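Local coordinates for protein arabinan endo-1,5-alpha-l-arabinosidase A (Cellvibrio cellulosa, PDB 1GYE) that hydrolyses the alpha-1,5-linked arabinofuranose chain of plant cell-wall arabinan, releasing almost exclusively arabinotriose, at residues Val5-Met10 and Val273-Glu278; Asn124-Ala129 and Phe142-Gly147; Ala187-Pro192 and Leu203-Gly208. One frame throughout, in Å; residues are numbered along the deposited sequence.

The three contacts lie in a five-blade beta-propeller, each with its centre about 10 Å from the centre of the chain. Contact 1 joins the N-terminal part of the chain to strand 269-278. Contacts 2 and 3 follow one another inside the long loop that contact 1 closes. Contact 2 lies in the loops beside strands 129-132 and 138-142, contact 3 in the hairpin 189-197 and 200-207 of the next four-stranded sheet. Their centres are about 9 Å apart, and they touch: Phe-145 N lies 2.8 Å from Ile-189 O. The centre of contact 1 is about 17 Å from that of contact 2 and about 14 Å from that of contact 3. All three hold residues of the arabinan-binding pocket, so distant parts of the chain assemble it.

Contact 1 of 3, residues Val5-Met10 and Val273-Glu278; sequences VHDPVM and VLHAYE. With AHR (alpha-L-arabinofuranose), chain B.
Val-5 meets His-275 through its backbone. Its carbonyl O lies 3.4 Å from His-275 CB. On the substrate side, Val-5 C is 3.6 Å from O5 of a bound arabinofuranose (chain B), so the start of this segment lines the glycan pocket of the beta-propeller.

His-6 stacks on His-275. The two rings lie face to face, with centroids 3.7 Å apart and planes 26° apart. CE1 of His-275 sits over the centre of the His-6 ring. At the edge of that ring, His-6 NE2 is hydrogen-bonded to Tyr-277 OH at 2.7 Å. Either atom could be the donor. On its other nitrogen, His-6 ND1 donates to Asp-7 OD2 at 2.7 Å. The carboxylate oxygen lies in the plane of the imidazole, while the imidazole N-H comes in above the carboxylate plane. These two bonds fix the rotation of the His-6 ring.

Asp-7 also holds His-275. Its backbone N donates to His-275 ND1 at 2.9 Å, and the bond is nearly straight at 169°. The His-275 ring reaches it because CG stands between the backbone N and the carbonyl carbon (chi1 69°). Asp-7 OD2 has a second partner in Thr-22 OG1.

The Pro-8 ring packs against strand 269-278. Its CG lies 3.6 Å from Leu-274 C, and its CB touches Val-273 CG1. Met-10 extends this apolar patch, with SD 4.3 Å from Val-273 CG2.

Asp-7 is probably the catalytic proton acceptor of this family 43 hydrolase. His-6, itself in the glycan pocket, probably helps to orient the Asp-7 carboxylate, and Tyr-277 OH probably helps to hold the His-6 ring. Because His-275 ND1 accepts the Asp-7 N-H, a proton on a neutral His-275 would probably sit on NE2.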
loop_
_atom_site.group_PDB
_atom_site.type_symbol
_atom_site.label_atom_id
_atom_site.label_comp_id
_atom_site.label_asym_id
_atom_site.label_seq_id
_atom_site.Cartn_x
_atom_site.Cartn_y
_atom_site.Cartn_z
ATOM N N VAL A 5 -0.401 -8.707 -10.266
ATOM C CA VAL A 5 -1.028 -7.679 -9.433
ATOM C C VAL A 5 -0.052 -6.541 -9.272
ATOM O O VAL A 5 1.137 -6.734 -9.503
ATOM C CB VAL A 5 -1.420 -8.182 -8.017
ATOM C CG1 VAL A 5 -2.379 -9.371 -8.091
ATOM C CG2 VAL A 5 -0.209 -8.523 -7.190
ATOM N N HIS A 6 -0.544 -5.360 -8.900
ATOM C CA HIS A 6 0.319 -4.205 -8.593
ATOM C C HIS A 6 -0.169 -3.652 -7.278
ATOM O O HIS A 6 -1.378 -3.597 -7.028
ATOM C CB HIS A 6 0.231 -3.116 -9.678
ATOM C CG HIS A 6 1.533 -2.391 -9.965
ATOM N ND1 HIS A 6 1.842 -1.142 -9.431
ATOM C CD2 HIS A 6 2.574 -2.717 -10.777
ATOM C CE1 HIS A 6 3.027 -0.763 -9.878
ATOM N NE2 HIS A 6 3.490 -1.694 -10.700
ATOM N N ASP A 7 0.766 -3.258 -6.422
ATOM C CA ASP A 7 0.398 -2.630 -5.156
ATOM C C ASP A 7 -0.589 -3.526 -4.310
ATOM O O ASP A 7 -1.593 -3.059 -3.769
ATOM C CB ASP A 7 -0.131 -1.189 -5.445
ATOM C CG ASP A 7 0.643 -0.496 -6.591
ATOM O OD1 ASP A 7 1.879 -0.372 -6.487
ATOM O OD2 ASP A 7 0.127 -0.082 -7.658
ATOM N N PRO A 8 -0.270 -4.815 -4.176
ATOM C CA PRO A 8 -1.206 -5.788 -3.581
ATOM C C PRO A 8 -1.493 -5.624 -2.103
ATOM O O PRO A 8 -0.586 -5.231 -1.322
ATOM C CB PRO A 8 -0.481 -7.104 -3.772
ATOM C CG PRO A 8 0.941 -6.693 -3.844
ATOM C CD PRO A 8 0.999 -5.442 -4.580
ATOM N N VAL A 9 -2.726 -5.940 -1.707
ATOM C CA VAL A 9 -3.022 -6.199 -0.283
ATOM C C VAL A 9 -3.848 -7.478 -0.142
ATOM O O VAL A 9 -4.465 -7.960 -1.116
ATOM C CB VAL A 9 -3.812 -5.044 0.439
ATOM C CG1 VAL A 9 -2.932 -3.841 0.728
ATOM C CG2 VAL A 9 -5.061 -4.677 -0.308
ATOM N N MET A 10 -3.914 -7.982 1.085
ATOM C CA MET A 10 -4.669 -9.198 1.358
ATOM C C MET A 10 -5.407 -9.150 2.677
ATOM O O MET A 10 -4.991 -8.462 3.642
ATOM C CB MET A 10 -3.729 -10.397 1.410
ATOM C CG MET A 10 -3.337 -10.937 0.067
ATOM S SD MET A 10 -2.219 -12.273 0.301
ATOM C CE MET A 10 -3.326 -13.563 1.002
ATOM N N VAL A 273 4.176 -9.264 1.343
ATOM C CA VAL A 273 3.390 -9.370 0.109
ATOM C C VAL A 273 3.717 -8.201 -0.792
ATOM O O VAL A 273 3.583 -7.036 -0.394
ATOM C CB VAL A 273 1.870 -9.313 0.370
ATOM C CG1 VAL A 273 1.119 -9.573 -0.891
ATOM C CG2 VAL A 273 1.444 -10.261 1.461
ATOM N N LEU A 274 4.126 -8.477 -2.014
ATOM C CA LEU A 274 4.586 -7.387 -2.869
ATOM C C LEU A 274 4.389 -7.741 -4.343
ATOM O O LEU A 274 3.913 -8.843 -4.657
ATOM C CB LEU A 274 6.062 -7.073 -2.561
ATOM C CG LEU A 274 7.026 -8.265 -2.616
ATOM C CD1 LEU A 274 7.380 -8.618 -4.066
ATOM C CD2 LEU A 274 8.270 -7.962 -1.876
ATOM N N HIS A 275 4.743 -6.819 -5.242
ATOM C CA HIS A 275 4.902 -7.188 -6.640
ATOM C C HIS A 275 6.366 -7.073 -7.064
ATOM O O HIS A 275 7.158 -6.316 -6.465
ATOM C CB HIS A 275 3.948 -6.418 -7.549
ATOM C CG HIS A 275 4.256 -4.960 -7.681
ATOM N ND1 HIS A 275 3.439 -3.978 -7.155
ATOM C CD2 HIS A 275 5.251 -4.308 -8.331
ATOM C CE1 HIS A 275 3.939 -2.786 -7.433
ATOM N NE2 HIS A 275 5.037 -2.957 -8.150
ATOM N N ALA A 276 6.731 -7.881 -8.054
ATOM C CA ALA A 276 8.075 -7.861 -8.622
ATOM C C ALA A 276 7.980 -7.995 -10.144
ATOM O O ALA A 276 7.136 -8.711 -10.627
ATOM C CB ALA A 276 8.878 -8.970 -8.040
ATOM N N TYR A 277 8.830 -7.268 -10.877
ATOM C CA TYR A 277 8.845 -7.268 -12.342
ATOM C C TYR A 277 9.761 -8.361 -12.894
ATOM O O TYR A 277 10.999 -8.344 -12.654
ATOM C CB TYR A 277 9.265 -5.895 -12.902
ATOM C CG TYR A 277 8.458 -4.792 -12.341
ATOM C CD1 TYR A 277 7.157 -4.518 -12.809
ATOM C CD2 TYR A 277 8.965 -4.006 -11.321
ATOM C CE1 TYR A 277 6.389 -3.472 -12.245
ATOM C CE2 TYR A 277 8.211 -2.977 -10.765
ATOM C CZ TYR A 277 6.930 -2.712 -11.205
ATOM O OH TYR A 277 6.233 -1.677 -10.576
ATOM N N GLU A 278 9.147 -9.313 -13.601
ATOM C CA GLU A 278 9.853 -10.463 -14.204
ATOM C C GLU A 278 10.529 -10.112 -15.533
ATOM O O GLU A 278 9.844 -9.916 -16.539
ATOM C CB GLU A 278 8.890 -11.651 -14.398
ATOM C CG GLU A 278 9.600 -12.987 -14.588
ATOM C CD GLU A 278 8.697 -14.223 -14.494
ATOM O OE1 GLU A 278 7.447 -14.116 -14.523
ATOM O OE2 GLU A 278 9.267 -15.332 -14.375
HETATM O O5 AHR B . -0.958 -6.035 -12.703
HETATM C C5 AHR B . -2.209 -5.345 -12.472
HETATM C C4 AHR B . -2.317 -4.190 -13.463
HETATM O O4 AHR B . -1.127 -3.378 -13.522
HETATM C C3 AHR B . -3.427 -3.241 -13.135
HETATM O O3 AHR B . -4.500 -3.694 -13.932
HETATM C C2 AHR B . -2.901 -1.970 -13.753
HETATM O O2 AHR B . -3.517 -0.832 -13.194
HETATM C C1 AHR B . -1.420 -1.993 -13.513
#

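Contact 2 of 3, residues Asn124-Ala129 and Phe142-Gly147; sequences NAIAPA and FGSFWG. With AHR (alpha-L-arabinofuranose), chain C.
Asn-124 and Ser-144 meet at one sugar hydroxyl in the glycan pocket of the beta-propeller. O2 of a bound arabinofuranose (chain C) donates to Ser-144 OG at 2.7 Å. Asn-124 ND2 gives the same O2 a weak bond at 3.0 Å, so two side chains grip one atom. Next to them, the Phe-145 ring lies with one face against the sugar, and its CD1 is 3.6 Å from the sugar C1.

The next layer sets these groups in place. Asn-124 CG is anti to the backbone N (chi1 -170°), which carries the amide toward Trp-146, where ND2 lies 3.5 Å from CZ3. The amide and indole planes are 63° apart. Asn-124 OD1 is taken by Ser-88 OG, which fixes the turn of the amide, and Trp-146 NE1 is bonded to Asp-181 O. Ile-126 CD1 packs 3.5 Å from Ser-144 CB.

Further out, the backbones join. Ala-125 centres an inverse gamma turn, and Asn-124 O lies at the edge of the Phe-142 ring. A water accepts from both Asn-124 N and Ser-144 N. Gly-143 N donates to Ile-126 O at 2.8 Å.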
loop_
_atom_site.group_PDB
_atom_site.type_symbol
_atom_site.label_atom_id
_atom_site.label_comp_id
_atom_site.label_asym_id
_atom_site.label_seq_id
_atom_site.Cartn_x
_atom_site.Cartn_y
_atom_site.Cartn_z
ATOM N N ASN A 124 0.800 13.756 -2.000
ATOM C CA ASN A 124 0.007 13.226 -3.071
ATOM C C ASN A 124 -0.904 12.215 -2.441
ATOM O O ASN A 124 -0.422 11.226 -1.922
ATOM C CB ASN A 124 0.948 12.515 -4.036
ATOM C CG ASN A 124 0.265 12.134 -5.317
ATOM O OD1 ASN A 124 -0.914 12.480 -5.544
ATOM N ND2 ASN A 124 0.996 11.431 -6.195
ATOM N N ALA A 125 -2.216 12.461 -2.412
ATOM C CA ALA A 125 -3.133 11.544 -1.721
ATOM C C ALA A 125 -3.330 10.239 -2.507
ATOM O O ALA A 125 -4.388 9.997 -3.075
ATOM C CB ALA A 125 -4.482 12.223 -1.488
ATOM N N ILE A 126 -2.288 9.420 -2.567
ATOM C CA ILE A 126 -2.424 8.034 -2.984
ATOM C C ILE A 126 -1.824 7.075 -1.950
ATOM O O ILE A 126 -1.101 7.497 -1.031
ATOM C CB ILE A 126 -1.797 7.798 -4.380
ATOM C CG1 ILE A 126 -0.293 7.976 -4.336
ATOM C CG2 ILE A 126 -2.440 8.715 -5.500
ATOM C CD1 ILE A 126 0.344 7.528 -5.638
ATOM N N ALA A 127 -2.195 5.795 -2.078
ATOM C CA ALA A 127 -1.527 4.677 -1.441
ATOM C C ALA A 127 -1.764 4.603 0.004
ATOM O O ALA A 127 -0.811 4.602 0.779
ATOM C CB ALA A 127 -0.055 4.706 -1.714
ATOM N N PRO A 128 -3.027 4.541 0.406
ATOM C CA PRO A 128 -3.362 4.528 1.841
ATOM C C PRO A 128 -2.915 3.233 2.502
ATOM O O PRO A 128 -2.777 2.232 1.807
ATOM C CB PRO A 128 -4.870 4.610 1.845
ATOM C CG PRO A 128 -5.228 3.975 0.519
ATOM C CD PRO A 128 -4.218 4.516 -0.459
ATOM N N ALA A 129 -2.649 3.293 3.800
ATOM C CA ALA A 129 -2.555 2.093 4.656
ATOM C C ALA A 129 -3.175 2.412 6.016
ATOM O O ALA A 129 -2.956 3.542 6.544
ATOM C CB ALA A 129 -1.106 1.589 4.815
ATOM N N PHE A 142 -0.213 7.417 4.116
ATOM C CA PHE A 142 -0.331 7.483 2.651
ATOM C C PHE A 142 0.855 8.279 2.052
ATOM O O PHE A 142 1.633 8.867 2.808
ATOM C CB PHE A 142 -1.650 8.135 2.256
ATOM C CG PHE A 142 -1.664 9.617 2.443
ATOM C CD1 PHE A 142 -1.967 10.167 3.692
ATOM C CD2 PHE A 142 -1.363 10.474 1.373
ATOM C CE1 PHE A 142 -1.955 11.580 3.910
ATOM C CE2 PHE A 142 -1.352 11.862 1.554
ATOM C CZ PHE A 142 -1.645 12.429 2.835
ATOM N N GLY A 143 0.970 8.293 0.713
ATOM C CA GLY A 143 1.826 9.244 0.019
ATOM C C GLY A 143 2.742 8.681 -1.048
ATOM O O GLY A 143 2.957 7.453 -1.154
ATOM N N SER A 144 3.294 9.589 -1.830
ATOM C CA SER A 144 4.156 9.244 -2.960
ATOM C C SER A 144 4.850 10.519 -3.444
ATOM O O SER A 144 4.155 11.475 -3.762
ATOM C CB SER A 144 3.268 8.736 -4.074
ATOM O OG SER A 144 3.993 8.405 -5.235
ATOM N N PHE A 145 6.186 10.560 -3.455
ATOM C CA PHE A 145 6.931 11.731 -3.923
ATOM C C PHE A 145 6.497 13.026 -3.223
ATOM O O PHE A 145 5.984 12.986 -2.076
ATOM C CB PHE A 145 6.765 11.870 -5.425
ATOM C CG PHE A 145 7.455 10.812 -6.179
ATOM C CD1 PHE A 145 7.010 9.488 -6.104
ATOM C CD2 PHE A 145 8.595 11.094 -6.921
ATOM C CE1 PHE A 145 7.682 8.445 -6.806
ATOM C CE2 PHE A 145 9.250 10.062 -7.659
ATOM C CZ PHE A 145 8.789 8.737 -7.587
ATOM N N TRP A 146 6.671 14.169 -3.889
ATOM C CA TRP A 146 6.397 15.442 -3.235
ATOM C C TRP A 146 7.073 15.417 -1.877
ATOM O O TRP A 146 8.237 15.052 -1.836
ATOM C CB TRP A 146 4.893 15.718 -3.144
ATOM C CG TRP A 146 4.380 16.271 -4.449
ATOM C CD1 TRP A 146 4.272 17.580 -4.775
ATOM C CD2 TRP A 146 3.968 15.529 -5.614
ATOM N NE1 TRP A 146 3.808 17.712 -6.066
ATOM C CE2 TRP A 146 3.608 16.472 -6.606
ATOM C CE3 TRP A 146 3.881 14.168 -5.922
ATOM C CZ2 TRP A 146 3.147 16.114 -7.868
ATOM C CZ3 TRP A 146 3.414 13.796 -7.185
ATOM C CH2 TRP A 146 3.066 14.777 -8.156
ATOM N N GLY A 147 6.377 15.801 -0.791
ATOM C CA GLY A 147 7.018 15.927 0.489
ATOM C C GLY A 147 6.925 14.659 1.295
ATOM O O GLY A 147 7.148 14.671 2.511
HETATM O O5 AHR C . 3.658 5.674 -10.041
HETATM C C5 AHR C . 3.271 6.660 -9.138
HETATM C C4 AHR C . 3.534 7.924 -9.890
HETATM O O4 AHR C . 4.896 8.279 -9.738
HETATM C C3 AHR C . 2.669 8.978 -9.271
HETATM O O3 AHR C . 1.879 9.510 -10.327
HETATM C C2 AHR C . 3.637 9.998 -8.733
HETATM O O2 AHR C . 3.460 10.036 -7.317
HETATM C C1 AHR C . 5.017 9.554 -9.155
HETATM O O HOH W 1 3.532 12.423 -1.028
#

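Contact 3 of 3, residues Ala187-Pro192 and Leu203-Gly208; sequences AQIEAP and LFASWG. With AHR (alpha-L-arabinofuranose), chain D.
This contact is the part of a beta hairpin, strands 189-197 and 200-207, that carries the probable catalytic proton donor, Glu-190, in the glycan pocket of the five-blade propeller. The strands run antiparallel, with their axes 4.7 Å apart at closest approach.

Glu-190 and Ser-206 form a hydrogen-bonded pair. Glu-190 N donates to Ser-206 O at 2.9 Å, and Ser-206 N returns a bond to Glu-190 O at 2.9 Å. Both bonds are fairly straight. Together they hold the backbone of Glu-190 while its side chain reaches the substrate. Its chain is extended beyond CG, and OE1 accepts a hydrogen bond of 2.7 Å from O2 of another bound arabinofuranose (chain D). Ser-144 OG is a second partner of OE1 and probably helps to position the carboxylate.

Ile-189 and Trp-207 form the neighbouring non-hydrogen-bonded pair, on the sheet face turned away from Glu-190 and Ser-206. Ile-189 CG1 meets the edge of the indole, 4.0 Å from Trp-207 CD1. Ile-189 CG1 also touches Ala-205 CB. Beyond this pair, Gln-188 centres an inverse gamma turn. Its O accepts from Gly-208 N, which comes in 36° above the carbonyl plane. The Gln-188 side chain runs along Gly-208, with NE2 3.5 Å from its CA.

Toward the hairpin turn, Pro-192 CB packs on Leu-203 CD1. Ala-191 has left-handed backbone angles, and the regular pairing gives way there. Ser-206 OG is also bonded to His-260 N, which ties the hairpin to strand 255-266. A water bridges the two strands at this point: it donates to Ala-191 O at 2.7 Å and accepts from Ser-206 OG at 2.7 Å.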
loop_
_atom_site.group_PDB
_atom_site.type_symbol
_atom_site.label_atom_id
_atom_site.label_comp_id
_atom_site.label_asym_id
_atom_site.label_seq_id
_atom_site.Cartn_x
_atom_site.Cartn_y
_atom_site.Cartn_z
ATOM N N ALA A 187 12.230 13.063 -4.818
ATOM C CA ALA A 187 12.046 12.236 -3.618
ATOM C C ALA A 187 11.409 10.910 -3.996
ATOM O O ALA A 187 10.181 10.737 -3.922
ATOM C CB ALA A 187 11.181 12.965 -2.612
ATOM N N GLN A 188 12.215 9.946 -4.418
ATOM C CA GLN A 188 11.596 8.679 -4.861
ATOM C C GLN A 188 11.209 7.722 -3.718
ATOM O O GLN A 188 11.900 6.719 -3.437
ATOM C CB GLN A 188 12.474 7.996 -5.900
ATOM C CG GLN A 188 12.864 8.957 -7.049
ATOM C CD GLN A 188 13.947 8.400 -7.950
ATOM O OE1 GLN A 188 14.158 8.907 -9.046
ATOM N NE2 GLN A 188 14.621 7.349 -7.510
ATOM N N ILE A 189 10.089 8.042 -3.078
ATOM C CA ILE A 189 9.557 7.275 -1.941
ATOM C C ILE A 189 8.037 7.192 -2.047
ATOM O O ILE A 189 7.348 8.191 -2.398
ATOM C CB ILE A 189 9.953 7.928 -0.618
ATOM C CG1 ILE A 189 9.400 7.203 0.565
ATOM C CG2 ILE A 189 9.459 9.407 -0.504
ATOM C CD1 ILE A 189 9.985 7.809 1.864
ATOM N N GLU A 190 7.516 6.001 -1.770
ATOM C CA GLU A 190 6.081 5.806 -1.700
ATOM C C GLU A 190 5.639 4.648 -0.862
ATOM O O GLU A 190 6.426 3.839 -0.399
ATOM C CB GLU A 190 5.412 5.657 -3.086
ATOM C CG GLU A 190 6.205 5.069 -4.252
ATOM C CD GLU A 190 5.463 5.162 -5.614
ATOM O OE1 GLU A 190 4.258 5.547 -5.671
ATOM O OE2 GLU A 190 6.076 4.837 -6.661
ATOM N N ALA A 191 4.335 4.570 -0.675
ATOM C CA ALA A 191 3.682 3.291 -0.448
ATOM C C ALA A 191 3.966 2.775 0.925
ATOM O O ALA A 191 4.509 1.662 1.062
ATOM C CB ALA A 191 4.128 2.284 -1.498
ATOM N N PRO A 192 3.608 3.568 1.938
ATOM C CA PRO A 192 3.864 3.205 3.323
ATOM C C PRO A 192 3.013 2.030 3.668
ATOM O O PRO A 192 2.004 1.781 3.018
ATOM C CB PRO A 192 3.346 4.407 4.112
ATOM C CG PRO A 192 2.302 5.038 3.201
ATOM C CD PRO A 192 2.876 4.844 1.827
ATOM N N LEU A 203 7.534 0.585 9.823
ATOM C CA LEU A 203 7.095 1.283 8.617
ATOM C C LEU A 203 7.873 0.727 7.439
ATOM O O LEU A 203 9.096 0.846 7.396
ATOM C CB LEU A 203 7.298 2.801 8.744
ATOM C CG LEU A 203 6.978 3.535 7.432
ATOM C CD1 LEU A 203 5.502 3.421 6.939
ATOM C CD2 LEU A 203 7.369 4.963 7.564
ATOM N N PHE A 204 7.173 0.095 6.497
ATOM C CA PHE A 204 7.781 -0.292 5.201
ATOM C C PHE A 204 7.516 0.786 4.176
ATOM O O PHE A 204 6.424 1.407 4.183
ATOM C CB PHE A 204 7.194 -1.600 4.671
ATOM C CG PHE A 204 7.314 -2.742 5.627
ATOM C CD1 PHE A 204 6.320 -2.992 6.547
ATOM C CD2 PHE A 204 8.425 -3.568 5.605
ATOM C CE1 PHE A 204 6.436 -4.030 7.448
ATOM C CE2 PHE A 204 8.533 -4.641 6.489
ATOM C CZ PHE A 204 7.543 -4.864 7.419
ATOM N N ALA A 205 8.489 1.024 3.304
ATOM C CA ALA A 205 8.224 1.915 2.214
ATOM C C ALA A 205 9.004 1.479 1.019
ATOM O O ALA A 205 9.974 0.728 1.174
ATOM C CB ALA A 205 8.566 3.399 2.594
ATOM N N SER A 206 8.572 1.959 -0.159
ATOM C CA SER A 206 9.256 1.720 -1.420
ATOM C C SER A 206 10.118 2.922 -1.874
ATOM O O SER A 206 9.619 4.067 -1.910
ATOM C CB SER A 206 8.210 1.428 -2.475
ATOM O OG SER A 206 7.487 0.246 -2.163
ATOM N N TRP A 207 11.376 2.658 -2.258
ATOM C CA TRP A 207 12.271 3.691 -2.773
ATOM C C TRP A 207 12.597 3.447 -4.257
ATOM O O TRP A 207 12.702 2.286 -4.701
ATOM C CB TRP A 207 13.624 3.650 -2.024
ATOM C CG TRP A 207 13.743 4.355 -0.689
ATOM C CD1 TRP A 207 12.752 5.003 0.007
ATOM C CD2 TRP A 207 14.946 4.514 0.088
ATOM N NE1 TRP A 207 13.263 5.536 1.169
ATOM C CE2 TRP A 207 14.597 5.243 1.260
ATOM C CE3 TRP A 207 16.280 4.093 -0.071
ATOM C CZ2 TRP A 207 15.537 5.568 2.271
ATOM C CZ3 TRP A 207 17.220 4.390 0.933
ATOM C CH2 TRP A 207 16.840 5.137 2.088
ATOM N N GLY A 208 12.863 4.506 -5.016
ATOM C CA GLY A 208 13.306 4.319 -6.381
ATOM C C GLY A 208 12.131 4.347 -7.379
ATOM O O GLY A 208 11.007 4.781 -7.038
HETATM O O5 AHR D . -0.439 2.986 -11.680
HETATM C C5 AHR D . 0.537 2.590 -10.725
HETATM C C4 AHR D . 0.808 3.742 -9.810
HETATM O O4 AHR D . 1.821 4.446 -10.502
HETATM C C3 AHR D . 1.407 3.327 -8.486
HETATM O O3 AHR D . 0.512 3.467 -7.395
HETATM C C2 AHR D . 2.548 4.299 -8.329
HETATM O O2 AHR D . 3.569 3.712 -7.527
HETATM C C1 AHR D . 3.017 4.439 -9.751
HETATM O O HOH W 2 6.265 -0.159 0.160
#